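Long-range contacts in translation initiation factor eIF2B subunit gamma (Schizosaccharomyces pombe, PDB 5B04), which is a component of the eIF2B complex, which catalyses the exchange of GDP for GTP on the gamma subunit of translation initiation factor eIF2: residues D239-V244 with S260-D265; S169-Y174 with D316-S321; S50-T55 with R443-V448; S410-S415 with E427-V432. The protein carries 3 engineered substitutions. All blocks are in the same frame, centred on the assembly; numbering follows the deposited sequence.

Interaction 1: D239-V244 with S260-D265; sequences DAHIFV and SSIRGD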
loop_
_atom_site.group_PDB
_atom_site.type_symbol
_atom_site.label_atom_id
_atom_site.label_comp_id
_atom_site.label_asym_id
_atom_site.label_seq_id
_atom_site.Cartn_x
_atom_site.Cartn_y
_atom_site.Cartn_z
ATOM N N ASP E 239 -49.858 14.343 36.850
ATOM C CA ASP E 239 -50.146 13.102 36.145
ATOM C C ASP E 239 -51.072 13.343 34.958
ATOM O O ASP E 239 -52.131 13.953 35.098
ATOM C CB ASP E 239 -50.764 12.074 37.094
ATOM C CG ASP E 239 -51.107 10.774 36.395
ATOM O OD1 ASP E 239 -50.326 10.343 35.520
ATOM O OD2 ASP E 239 -52.160 10.184 36.719
ATOM N N ALA E 240 -50.664 12.860 33.790
ATOM C CA ALA E 240 -51.473 12.981 32.584
ATOM C C ALA E 240 -52.453 11.819 32.483
ATOM O O ALA E 240 -53.150 11.664 31.479
ATOM C CB ALA E 240 -50.585 13.038 31.353
ATOM N N HIS E 241 -52.495 11.013 33.542
ATOM C CA HIS E 241 -53.306 9.799 33.617
ATOM C C HIS E 241 -53.151 8.911 32.387
ATOM O O HIS E 241 -54.097 8.247 31.964
ATOM C CB HIS E 241 -54.782 10.137 33.826
ATOM C CG HIS E 241 -55.561 9.057 34.509
ATOM N ND1 HIS E 241 -56.190 8.043 33.819
ATOM C CD2 HIS E 241 -55.816 8.834 35.820
ATOM C CE1 HIS E 241 -56.797 7.241 34.676
ATOM N NE2 HIS E 241 -56.586 7.699 35.897
ATOM N N ILE E 242 -51.954 8.914 31.811
ATOM C CA ILE E 242 -51.613 7.953 30.776
ATOM C C ILE E 242 -50.819 6.830 31.413
ATOM O O ILE E 242 -49.741 7.056 31.961
ATOM C CB ILE E 242 -50.780 8.567 29.645
ATOM C CG1 ILE E 242 -51.356 9.906 29.194
ATOM C CG2 ILE E 242 -50.673 7.596 28.476
ATOM C CD1 ILE E 242 -50.420 10.648 28.277
ATOM N N PHE E 243 -51.355 5.620 31.346
ATOM C CA PHE E 243 -50.684 4.474 31.934
ATOM C C PHE E 243 -50.664 3.304 30.969
ATOM O O PHE E 243 -51.552 3.162 30.130
ATOM C CB PHE E 243 -51.364 4.065 33.242
ATOM C CG PHE E 243 -51.387 5.149 34.273
ATOM C CD1 PHE E 243 -50.344 5.289 35.173
ATOM C CD2 PHE E 243 -52.447 6.032 34.341
ATOM C CE1 PHE E 243 -50.362 6.286 36.119
ATOM C CE2 PHE E 243 -52.468 7.026 35.289
ATOM C CZ PHE E 243 -51.417 7.162 36.167
ATOM N N VAL E 244 -49.636 2.476 31.088
ATOM C CA VAL E 244 -49.577 1.221 30.359
ATOM C C VAL E 244 -48.914 0.181 31.251
ATOM O O VAL E 244 -47.814 0.392 31.764
ATOM C CB VAL E 244 -48.824 1.362 29.019
ATOM C CG1 VAL E 244 -47.533 2.147 29.200
ATOM C CG2 VAL E 244 -48.561 -0.007 28.408
ATOM N N SER E 260 -56.767 2.138 45.338
ATOM C CA SER E 260 -57.440 3.328 44.877
ATOM C C SER E 260 -56.884 3.945 43.609
ATOM O O SER E 260 -55.731 4.331 43.551
ATOM C CB SER E 260 -57.258 4.369 45.963
ATOM O OG SER E 260 -55.908 4.374 46.391
ATOM N N SER E 261 -57.708 4.067 42.586
ATOM C CA SER E 261 -57.693 5.186 41.664
ATOM C C SER E 261 -56.626 5.167 40.600
ATOM O O SER E 261 -56.611 6.032 39.731
ATOM C CB SER E 261 -57.466 6.474 42.432
ATOM O OG SER E 261 -56.141 6.471 42.918
ATOM N N ILE E 262 -55.704 4.228 40.693
ATOM C CA ILE E 262 -54.631 4.125 39.719
ATOM C C ILE E 262 -53.590 5.168 40.046
ATOM O O ILE E 262 -52.514 5.143 39.496
ATOM C CB ILE E 262 -55.125 4.312 38.269
ATOM C CG1 ILE E 262 -55.978 3.114 37.855
ATOM C CG2 ILE E 262 -53.964 4.514 37.303
ATOM C CD1 ILE E 262 -56.113 2.898 36.363
ATOM N N ARG E 263 -53.933 6.105 40.904
ATOM C CA ARG E 263 -52.912 6.933 41.482
ATOM C C ARG E 263 -52.747 6.520 42.923
ATOM O O ARG E 263 -51.738 6.813 43.528
ATOM C CB ARG E 263 -53.248 8.409 41.370
ATOM C CG ARG E 263 -53.845 8.814 40.038
ATOM C CD ARG E 263 -54.852 9.939 40.220
ATOM N NE ARG E 263 -56.229 9.468 40.085
ATOM C CZ ARG E 263 -57.300 10.243 40.201
ATOM N NH1 ARG E 263 -57.158 11.536 40.459
ATOM N NH2 ARG E 263 -58.513 9.723 40.056
ATOM N N GLY E 264 -53.751 5.866 43.490
ATOM C CA GLY E 264 -53.557 5.157 44.736
ATOM C C GLY E 264 -52.771 3.911 44.381
ATOM O O GLY E 264 -51.845 3.533 45.062
ATOM N N ASP E 265 -53.149 3.278 43.284
ATOM C CA ASP E 265 -52.464 2.078 42.811
ATOM C C ASP E 265 -50.941 2.229 42.613
ATOM O O ASP E 265 -50.100 1.411 42.943
ATOM C CB ASP E 265 -53.281 1.372 41.691
ATOM C CG ASP E 265 -52.684 0.044 41.229
ATOM O OD1 ASP E 265 -52.657 -0.863 42.063
ATOM O OD2 ASP E 265 -52.291 -0.096 40.058
#

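Interaction 2: S169-Y174 with D316-S321; sequences SALAVY and DGIICS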
loop_
_atom_site.group_PDB
_atom_site.type_symbol
_atom_site.label_atom_id
_atom_site.label_comp_id
_atom_site.label_asym_id
_atom_site.label_seq_id
_atom_site.Cartn_x
_atom_site.Cartn_y
_atom_site.Cartn_z
ATOM N N SER E 169 -42.931 -2.912 34.549
ATOM C CA SER E 169 -44.210 -3.392 35.047
ATOM C C SER E 169 -45.291 -2.360 34.757
ATOM O O SER E 169 -46.456 -2.702 34.555
ATOM C CB SER E 169 -44.132 -3.684 36.544
ATOM O OG SER E 169 -43.099 -4.614 36.818
ATOM N N ALA E 170 -44.887 -1.094 34.726
ATOM C CA ALA E 170 -45.804 0.002 34.441
ATOM C C ALA E 170 -45.056 1.246 33.974
ATOM O O ALA E 170 -43.947 1.525 34.428
ATOM C CB ALA E 170 -46.639 0.323 35.664
ATOM N N LEU E 171 -45.675 1.991 33.066
ATOM C CA LEU E 171 -45.124 3.259 32.606
ATOM C C LEU E 171 -46.160 4.366 32.754
ATOM O O LEU E 171 -47.258 4.280 32.203
ATOM C CB LEU E 171 -44.664 3.157 31.152
ATOM C CG LEU E 171 -44.243 4.472 30.492
ATOM C CD1 LEU E 171 -42.920 4.968 31.053
ATOM C CD2 LEU E 171 -44.164 4.310 28.988
ATOM N N ALA E 172 -45.807 5.405 33.503
ATOM C CA ALA E 172 -46.717 6.519 33.736
ATOM C C ALA E 172 -46.185 7.806 33.120
ATOM O O ALA E 172 -45.007 8.132 33.260
ATOM C CB ALA E 172 -46.953 6.705 35.221
ATOM N N VAL E 173 -47.063 8.534 32.440
ATOM C CA VAL E 173 -46.681 9.786 31.803
ATOM C C VAL E 173 -46.919 10.971 32.730
ATOM O O VAL E 173 -47.975 11.085 33.354
ATOM C CB VAL E 173 -47.455 10.005 30.489
ATOM C CG1 VAL E 173 -47.018 11.298 29.818
ATOM C CG2 VAL E 173 -47.252 8.824 29.554
ATOM N N TYR E 174 -45.924 11.846 32.825
ATOM C CA TYR E 174 -46.055 13.081 33.587
ATOM C C TYR E 174 -45.779 14.274 32.679
ATOM O O TYR E 174 -45.327 14.104 31.547
ATOM C CB TYR E 174 -45.112 13.078 34.789
ATOM C CG TYR E 174 -45.479 12.049 35.834
ATOM C CD1 TYR E 174 -44.998 10.749 35.755
ATOM C CD2 TYR E 174 -46.312 12.376 36.895
ATOM C CE1 TYR E 174 -45.333 9.804 36.708
ATOM C CE2 TYR E 174 -46.654 11.440 37.850
ATOM C CZ TYR E 174 -46.162 10.156 37.753
ATOM O OH TYR E 174 -46.499 9.220 38.704
ATOM N N ASP E 316 -41.414 3.193 35.285
ATOM C CA ASP E 316 -40.757 4.340 34.685
ATOM C C ASP E 316 -41.720 5.498 34.481
ATOM O O ASP E 316 -42.908 5.300 34.226
ATOM C CB ASP E 316 -40.126 3.950 33.348
ATOM C CG ASP E 316 -38.946 3.013 33.511
ATOM O OD1 ASP E 316 -38.920 2.247 34.497
ATOM O OD2 ASP E 316 -38.044 3.039 32.649
ATOM N N GLY E 317 -41.193 6.709 34.602
ATOM C CA GLY E 317 -41.951 7.902 34.295
ATOM C C GLY E 317 -41.428 8.514 33.014
ATOM O O GLY E 317 -40.255 8.355 32.675
ATOM N N ILE E 318 -42.301 9.198 32.288
ATOM C CA ILE E 318 -41.889 9.917 31.093
ATOM C C ILE E 318 -42.511 11.308 31.097
ATOM O O ILE E 318 -43.716 11.467 31.289
ATOM C CB ILE E 318 -42.270 9.155 29.804
ATOM C CG1 ILE E 318 -42.009 10.019 28.568
ATOM C CG2 ILE E 318 -43.714 8.699 29.850
ATOM C CD1 ILE E 318 -42.382 9.346 27.265
ATOM N N ILE E 319 -41.707 12.319 30.828
ATOM C CA ILE E 319 -42.156 13.681 30.894
ATOM C C ILE E 319 -42.078 14.312 29.536
ATOM O O ILE E 319 -41.081 14.222 28.880
ATOM C CB ILE E 319 -41.264 14.462 31.841
ATOM C CG1 ILE E 319 -41.431 13.928 33.246
ATOM C CG2 ILE E 319 -41.631 15.926 31.841
ATOM C CD1 ILE E 319 -40.222 13.218 33.776
ATOM N N CYS E 320 -43.142 14.968 29.125
ATOM C CA CYS E 320 -43.180 15.645 27.844
ATOM C C CYS E 320 -42.626 17.057 27.882
ATOM O O CYS E 320 -42.179 17.527 28.898
ATOM C CB CYS E 320 -44.599 15.708 27.333
ATOM S SG CYS E 320 -44.747 16.741 25.859
ATOM N N SER E 321 -42.663 17.727 26.739
ATOM C CA SER E 321 -42.438 19.156 26.719
ATOM C C SER E 321 -43.743 19.947 26.557
ATOM O O SER E 321 -44.027 20.828 27.349
ATOM C CB SER E 321 -41.457 19.519 25.596
ATOM O OG SER E 321 -41.214 20.912 25.458
#

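Interaction 3: S50-T55 with R443-V448; sequences SLYPLT and RGERLV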
loop_
_atom_site.group_PDB
_atom_site.type_symbol
_atom_site.label_atom_id
_atom_site.label_comp_id
_atom_site.label_asym_id
_atom_site.label_seq_id
_atom_site.Cartn_x
_atom_site.Cartn_y
_atom_site.Cartn_z
ATOM N N SER E 50 -64.661 16.955 40.302
ATOM C CA SER E 50 -64.559 18.323 40.796
ATOM C C SER E 50 -65.312 19.337 39.936
ATOM O O SER E 50 -65.561 20.460 40.374
ATOM C CB SER E 50 -63.087 18.728 40.899
ATOM O OG SER E 50 -62.365 17.811 41.703
ATOM N N LEU E 51 -65.671 18.946 38.719
ATOM C CA LEU E 51 -66.410 19.830 37.818
ATOM C C LEU E 51 -67.882 19.907 38.214
ATOM O O LEU E 51 -68.759 19.591 37.409
ATOM C CB LEU E 51 -66.288 19.347 36.371
ATOM C CG LEU E 51 -64.888 19.156 35.787
ATOM C CD1 LEU E 51 -64.761 17.773 35.170
ATOM C CD2 LEU E 51 -64.593 20.227 34.749
ATOM N N TYR E 52 -68.149 20.342 39.444
ATOM C CA TYR E 52 -69.487 20.235 40.030
ATOM C C TYR E 52 -70.624 20.896 39.238
ATOM O O TYR E 52 -71.619 20.230 38.946
ATOM C CB TYR E 52 -69.493 20.795 41.457
ATOM C CG TYR E 52 -70.893 21.001 41.991
ATOM C CD1 TYR E 52 -71.683 19.917 42.351
ATOM C CD2 TYR E 52 -71.432 22.276 42.118
ATOM C CE1 TYR E 52 -72.967 20.096 42.830
ATOM C CE2 TYR E 52 -72.715 22.465 42.596
ATOM C CZ TYR E 52 -73.477 21.372 42.951
ATOM O OH TYR E 52 -74.755 21.553 43.429
ATOM N N PRO E 53 -70.505 22.197 38.900
ATOM C CA PRO E 53 -71.665 22.809 38.240
ATOM C C PRO E 53 -71.950 22.184 36.880
ATOM O O PRO E 53 -73.099 22.127 36.446
ATOM C CB PRO E 53 -71.251 24.279 38.084
ATOM C CG PRO E 53 -70.111 24.472 39.034
ATOM C CD PRO E 53 -69.400 23.161 39.048
ATOM N N LEU E 54 -70.898 21.698 36.232
ATOM C CA LEU E 54 -70.998 21.147 34.887
ATOM C C LEU E 54 -71.525 19.714 34.882
ATOM O O LEU E 54 -72.227 19.307 33.956
ATOM C CB LEU E 54 -69.631 21.193 34.194
ATOM C CG LEU E 54 -69.079 22.513 33.639
ATOM C CD1 LEU E 54 -68.873 23.567 34.719
ATOM C CD2 LEU E 54 -67.774 22.257 32.900
ATOM N N THR E 55 -71.190 18.953 35.921
ATOM C CA THR E 55 -71.429 17.511 35.914
ATOM C C THR E 55 -72.416 17.013 36.964
ATOM O O THR E 55 -72.208 15.957 37.554
ATOM C CB THR E 55 -70.115 16.738 36.122
ATOM O OG1 THR E 55 -69.466 17.208 37.311
ATOM C CG2 THR E 55 -69.192 16.937 34.942
ATOM N N ARG E 443 -68.525 36.372 41.287
ATOM C CA ARG E 443 -68.772 35.797 42.592
ATOM C C ARG E 443 -69.438 34.396 42.698
ATOM O O ARG E 443 -69.716 33.958 43.828
ATOM C CB ARG E 443 -69.659 36.799 43.347
ATOM C CG ARG E 443 -69.121 37.321 44.629
ATOM C CD ARG E 443 -69.891 38.547 45.056
ATOM N NE ARG E 443 -71.275 38.452 44.600
ATOM C CZ ARG E 443 -72.061 39.492 44.353
ATOM N NH1 ARG E 443 -71.590 40.723 44.490
ATOM N NH2 ARG E 443 -73.310 39.292 43.956
ATOM N N GLY E 444 -69.711 33.675 41.601
ATOM C CA GLY E 444 -70.584 32.509 41.786
ATOM C C GLY E 444 -70.980 31.426 40.780
ATOM O O GLY E 444 -70.781 31.525 39.571
ATOM N N GLU E 445 -71.592 30.381 41.339
ATOM C CA GLU E 445 -72.074 29.206 40.614
ATOM C C GLU E 445 -73.597 29.083 40.709
ATOM O O GLU E 445 -74.121 28.359 41.557
ATOM C CB GLU E 445 -71.425 27.930 41.161
ATOM C CG GLU E 445 -70.027 28.137 41.723
ATOM C CD GLU E 445 -69.498 26.899 42.417
ATOM O OE1 GLU E 445 -70.073 25.811 42.201
ATOM O OE2 GLU E 445 -68.516 27.011 43.179
ATOM N N ARG E 446 -74.299 29.799 39.839
ATOM C CA ARG E 446 -75.757 29.752 39.774
ATOM C C ARG E 446 -76.257 28.397 39.275
ATOM O O ARG E 446 -75.762 27.911 38.262
ATOM C CB ARG E 446 -76.266 30.851 38.837
ATOM C CG ARG E 446 -77.482 31.622 39.316
ATOM C CD ARG E 446 -77.115 32.632 40.388
ATOM N NE ARG E 446 -78.234 33.521 40.691
ATOM C CZ ARG E 446 -78.140 34.615 41.439
ATOM N NH1 ARG E 446 -76.979 34.956 41.977
ATOM N NH2 ARG E 446 -79.212 35.363 41.656
ATOM N N LEU E 447 -77.222 27.782 39.964
ATOM C CA LEU E 447 -77.994 26.696 39.345
ATOM C C LEU E 447 -79.358 26.409 40.015
ATOM O O LEU E 447 -79.729 27.059 40.989
ATOM C CB LEU E 447 -77.161 25.415 39.239
ATOM C CG LEU E 447 -76.360 24.792 40.371
ATOM C CD1 LEU E 447 -77.266 24.142 41.401
ATOM C CD2 LEU E 447 -75.432 23.772 39.742
ATOM N N VAL E 448 -80.084 25.432 39.464
ATOM C CA VAL E 448 -81.543 25.313 39.607
ATOM C C VAL E 448 -82.066 25.386 41.052
ATOM O O VAL E 448 -82.829 26.297 41.372
ATOM C CB VAL E 448 -82.037 24.002 38.888
ATOM C CG1 VAL E 448 -83.102 23.280 39.660
ATOM C CG2 VAL E 448 -82.582 24.322 37.503
#

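Interaction 4: S410-S415 with E427-V432; sequences SCIVAS and ECEIGV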
loop_
_atom_site.group_PDB
_atom_site.type_symbol
_atom_site.label_atom_id
_atom_site.label_comp_id
_atom_site.label_asym_id
_atom_site.label_seq_id
_atom_site.Cartn_x
_atom_site.Cartn_y
_atom_site.Cartn_z
ATOM N N SER E 410 -65.794 35.987 31.313
ATOM C CA SER E 410 -64.980 34.881 31.814
ATOM C C SER E 410 -65.808 33.792 32.496
ATOM O O SER E 410 -65.415 33.266 33.535
ATOM C CB SER E 410 -63.918 35.409 32.783
ATOM O OG SER E 410 -63.142 34.353 33.321
ATOM N N CYS E 411 -66.948 33.453 31.902
ATOM C CA CYS E 411 -67.864 32.491 32.507
ATOM C C CYS E 411 -67.840 31.130 31.822
ATOM O O CYS E 411 -67.350 30.990 30.706
ATOM C CB CYS E 411 -69.292 33.038 32.490
ATOM S SG CYS E 411 -69.620 34.316 33.718
ATOM N N ILE E 412 -68.372 30.125 32.507
ATOM C CA ILE E 412 -68.592 28.820 31.901
ATOM C C ILE E 412 -70.068 28.468 32.009
ATOM O O ILE E 412 -70.603 28.330 33.109
ATOM C CB ILE E 412 -67.751 27.717 32.568
ATOM C CG1 ILE E 412 -66.266 28.083 32.541
ATOM C CG2 ILE E 412 -67.985 26.383 31.874
ATOM C CD1 ILE E 412 -65.381 27.070 33.233
ATOM N N VAL E 413 -70.714 28.286 30.871
ATOM C CA VAL E 413 -72.132 28.013 30.858
ATOM C C VAL E 413 -72.446 26.639 30.337
ATOM O O VAL E 413 -72.138 26.322 29.213
ATOM C CB VAL E 413 -72.837 28.988 29.931
ATOM C CG1 VAL E 413 -74.326 28.754 29.967
ATOM C CG2 VAL E 413 -72.518 30.407 30.326
ATOM N N ALA E 414 -73.134 25.856 31.147
ATOM C CA ALA E 414 -73.462 24.485 30.819
ATOM C C ALA E 414 -74.518 24.384 29.753
ATOM O O ALA E 414 -75.134 25.371 29.428
ATOM C CB ALA E 414 -73.969 23.769 32.044
ATOM N N SER E 415 -74.684 23.213 29.152
ATOM C CA SER E 415 -75.689 23.069 28.105
ATOM C C SER E 415 -77.123 23.120 28.570
ATOM O O SER E 415 -77.417 22.797 29.711
ATOM C CB SER E 415 -75.459 21.804 27.288
ATOM O OG SER E 415 -76.451 21.687 26.281
ATOM N N GLU E 427 -67.081 35.634 35.744
ATOM C CA GLU E 427 -66.391 34.483 36.322
ATOM C C GLU E 427 -67.373 33.566 37.045
ATOM O O GLU E 427 -67.192 33.242 38.219
ATOM C CB GLU E 427 -65.286 34.945 37.274
ATOM C CG GLU E 427 -64.234 35.812 36.601
ATOM C CD GLU E 427 -63.374 36.569 37.593
ATOM O OE1 GLU E 427 -63.530 36.344 38.812
ATOM O OE2 GLU E 427 -62.542 37.389 37.152
ATOM N N CYS E 428 -68.414 33.157 36.329
ATOM C CA CYS E 428 -69.488 32.369 36.916
ATOM C C CYS E 428 -69.742 31.059 36.195
ATOM O O CYS E 428 -69.832 31.024 34.970
ATOM C CB CYS E 428 -70.782 33.170 36.927
ATOM S SG CYS E 428 -70.825 34.394 38.164
ATOM N N GLU E 429 -69.876 29.985 36.965
ATOM C CA GLU E 429 -70.241 28.692 36.402
ATOM C C GLU E 429 -71.754 28.523 36.390
ATOM O O GLU E 429 -72.381 28.360 37.437
ATOM C CB GLU E 429 -69.593 27.549 37.187
ATOM C CG GLU E 429 -68.108 27.361 36.919
ATOM C CD GLU E 429 -67.241 28.279 37.755
ATOM O OE1 GLU E 429 -67.578 28.501 38.938
ATOM O OE2 GLU E 429 -66.221 28.775 37.232
ATOM N N ILE E 430 -72.338 28.570 35.198
ATOM C CA ILE E 430 -73.771 28.367 35.044
ATOM C C ILE E 430 -74.049 26.921 34.651
ATOM O O ILE E 430 -73.883 26.538 33.492
ATOM C CB ILE E 430 -74.366 29.316 33.995
ATOM C CG1 ILE E 430 -73.975 30.759 34.311
ATOM C CG2 ILE E 430 -75.878 29.168 33.939
ATOM C CD1 ILE E 430 -74.291 31.728 33.203
ATOM N N GLY E 431 -74.476 26.129 35.630
ATOM C CA GLY E 431 -74.664 24.700 35.453
ATOM C C GLY E 431 -75.755 24.292 34.483
ATOM O O GLY E 431 -76.266 25.108 33.716
ATOM N N VAL E 432 -76.115 23.014 34.526
ATOM C CA VAL E 432 -77.042 22.444 33.556
ATOM C C VAL E 432 -78.504 22.696 33.909
ATOM O O VAL E 432 -78.925 22.509 35.054
ATOM C CB VAL E 432 -76.833 20.924 33.411
ATOM C CG1 VAL E 432 -77.663 20.382 32.256
ATOM C CG2 VAL E 432 -75.361 20.610 33.199
#

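Interaction 1: D239-V244 with S260-D265
I262 lays its CG2 methyl over one face of the F243 ring, a CH-pi contact in which CG2 stands 3.7 Å from the centroid and 17° off the ring normal. The methyl is displaced to the rim on which CE2 lies, and I262 CG2 to F243 CE2 is 3.6 Å. The first torsion of F243 sets CG beside its backbone N and anti to the carbonyl carbon (chi1 -59°), and the ring beyond it presents a face to the methyl. Beside this pair, the H241 imidazole presents its edge to the loop: H241 NE2 is 4.2 Å from S261 O, and R263 NE lies near the same ring plane, 4.3 Å from H241 CD2. D239 OD2 meets the aliphatic part of R263 at CG (4.0 Å); with OD2 5.3 Å from R263 NE, no salt bridge forms.

In the next shell, R263 NE makes a weak bond of 3.5 Å back to S261 O. The model also suggests an ST motif at S261, but its geometry is doubtful. Within the strand, F243 CE2 sits over a face of the H241 ring, offset to its rim. An alanine at F243 would probably leave I262 CG2 without its aromatic platform and open a gap beside H241 and L266. Strand 230-245, interrupted near here by a bulge or short loop, runs antiparallel between strands 142-147 and 170-176; I262 also touches C145 of the former and S128 and L132 of helix 128-134, which wedges the loop between sheet and helix.

Interaction 2: S169-Y174 with D316-S321
V173 and I318 lie side by side, pointing the same way from paired parallel strands, with V173 CG2 3.6 Å from I318 CG2. I318 has CG1 anti to its backbone N (chi1 172°), which puts CG2 in the crowded position between N and the carbonyl carbon. L171 completes this packed face: its CD1 reaches I318 CG2 at 4.0 Å and D316 CB at 3.8 Å. Helix 156-166 covers L171 and V173 through V159, and its K162 forms a salt bridge with D316 OD2.

The backbone ladder is regular here, with bonds from D316 N to A170 O, A172 N to D316 O, I318 N to A172 O and Y174 N to I318 O (2.7 Å). It slackens at the far end, where C320 N to Y174 O is a weak bond of 3.4 Å. On the opposite face, the Y174 ring turns an edge toward G317, with Y174 CD1 4.4 Å from G317 CA, and Y174 CB meets I319 CG1 at 4.1 Å. Solvent approaches at the strand end, where I319 and C320 are partly exposed; I318, though packed against V173, is partly exposed too. With strand axes 27° from parallel, this is a twisted parallel pair in the mixed sheet of the alpha/beta nucleotidyl transferase-like fold.

Interaction 3: S50-T55 with R443-V448
Y52 and P53 of the nucleotidyl transferase-like domain meet E445 and L447 in the chain that follows the last strand of the left-handed beta helix, making this an interdomain contact. The sequence of 50-55 resembles part of the signature loop of sugar-nucleotide transferases. The loop is tightly wound: L51 is the centre of an inverse gamma turn, and L51 O accepts from T55 N.

No hydrogen bond crosses between the segments, and the contact rests on a few van der Waals approaches over a modest area, 193 Å² summed over both sides. E445 OE1 is the polar tip, 3.4 Å from P53 CG and 3.8 Å from Y52 CD2, where it lies at the ring edge near its plane. Ring and carboxylate planes are 59° apart. The E445 chain is extended beyond CG (chi2 172°), which carries CD outward from the backbone. E429, on strand 429-430, the last of its sheet in this chain, touches both P53 and E445 and so joins the two sides.

L447 supplies the apolar half. Its CD2 lies 4.2 Å from both Y52 CE2 and P53 CA, while the other methyl, L447 CD1, comes 4.1 Å from Y52 OH.

Interaction 4: S410-S415 with E427-V432
I430 packs beside V413, its counterpart one coil earlier, the two side chains pointing the same way. Followed outward, I430 CB lies 4.0 Å from I412 O and 4.1 Å from V413 CA; CG1 is anti to the carbonyl carbon (chi1 -52°), and chi2 of 169° extends CD1 to meet V413 CG2 at 3.6 Å. Bonds on either side fix the backbone under this pair: I430 N donates to I412 O, and A414 N to I430 O. A third bond, from I412 N to C428 O, continues the ladder toward the corner.

One step earlier, a side chain takes the acceptor's place: C428 N makes a weak bond to C411 SG (3.1 Å), and the same sulphur touches C428 CB. At the corner, S410 and E427 share left-handed backbone conformations, and S410 OG lies 3.8 Å from E427 CG. In these three pairs, S410 with E427, C411 with C428 and V413 with I430, equivalent residues stack one coil above another, as in a left-handed parallel beta helix. Strand 412-413 lies between 395-396, where V413 bonds to I395, and 429-430, the last strand of this sheet in the chain; L425 of strand 424-426 touches both C411 and I430.

Interactions 1 and 2 belong to one sheet, their centres 11 Å apart: V244 O and I242 O probably accept from L171 N and V173 N, and F243 CE1 packs on A172 CB at 3.5 Å. The loop of interaction 1 packs on a face of strand 230-245, while that strand pairs edge to edge with strand 170-176, which carries interaction 2. Interactions 3 and 4 form a second group, centres 7 Å apart, where P53 CG lies 3.6 Å from E429 CB and L54 O 3.5 Å from V432 CG2. The groups are separate: about 29 Å divides the centres of interactions 1 and 4, and 34 Å those of 2 and 4. Interaction 3 closes a chain loop enclosing the other three and lies where the two domains meet.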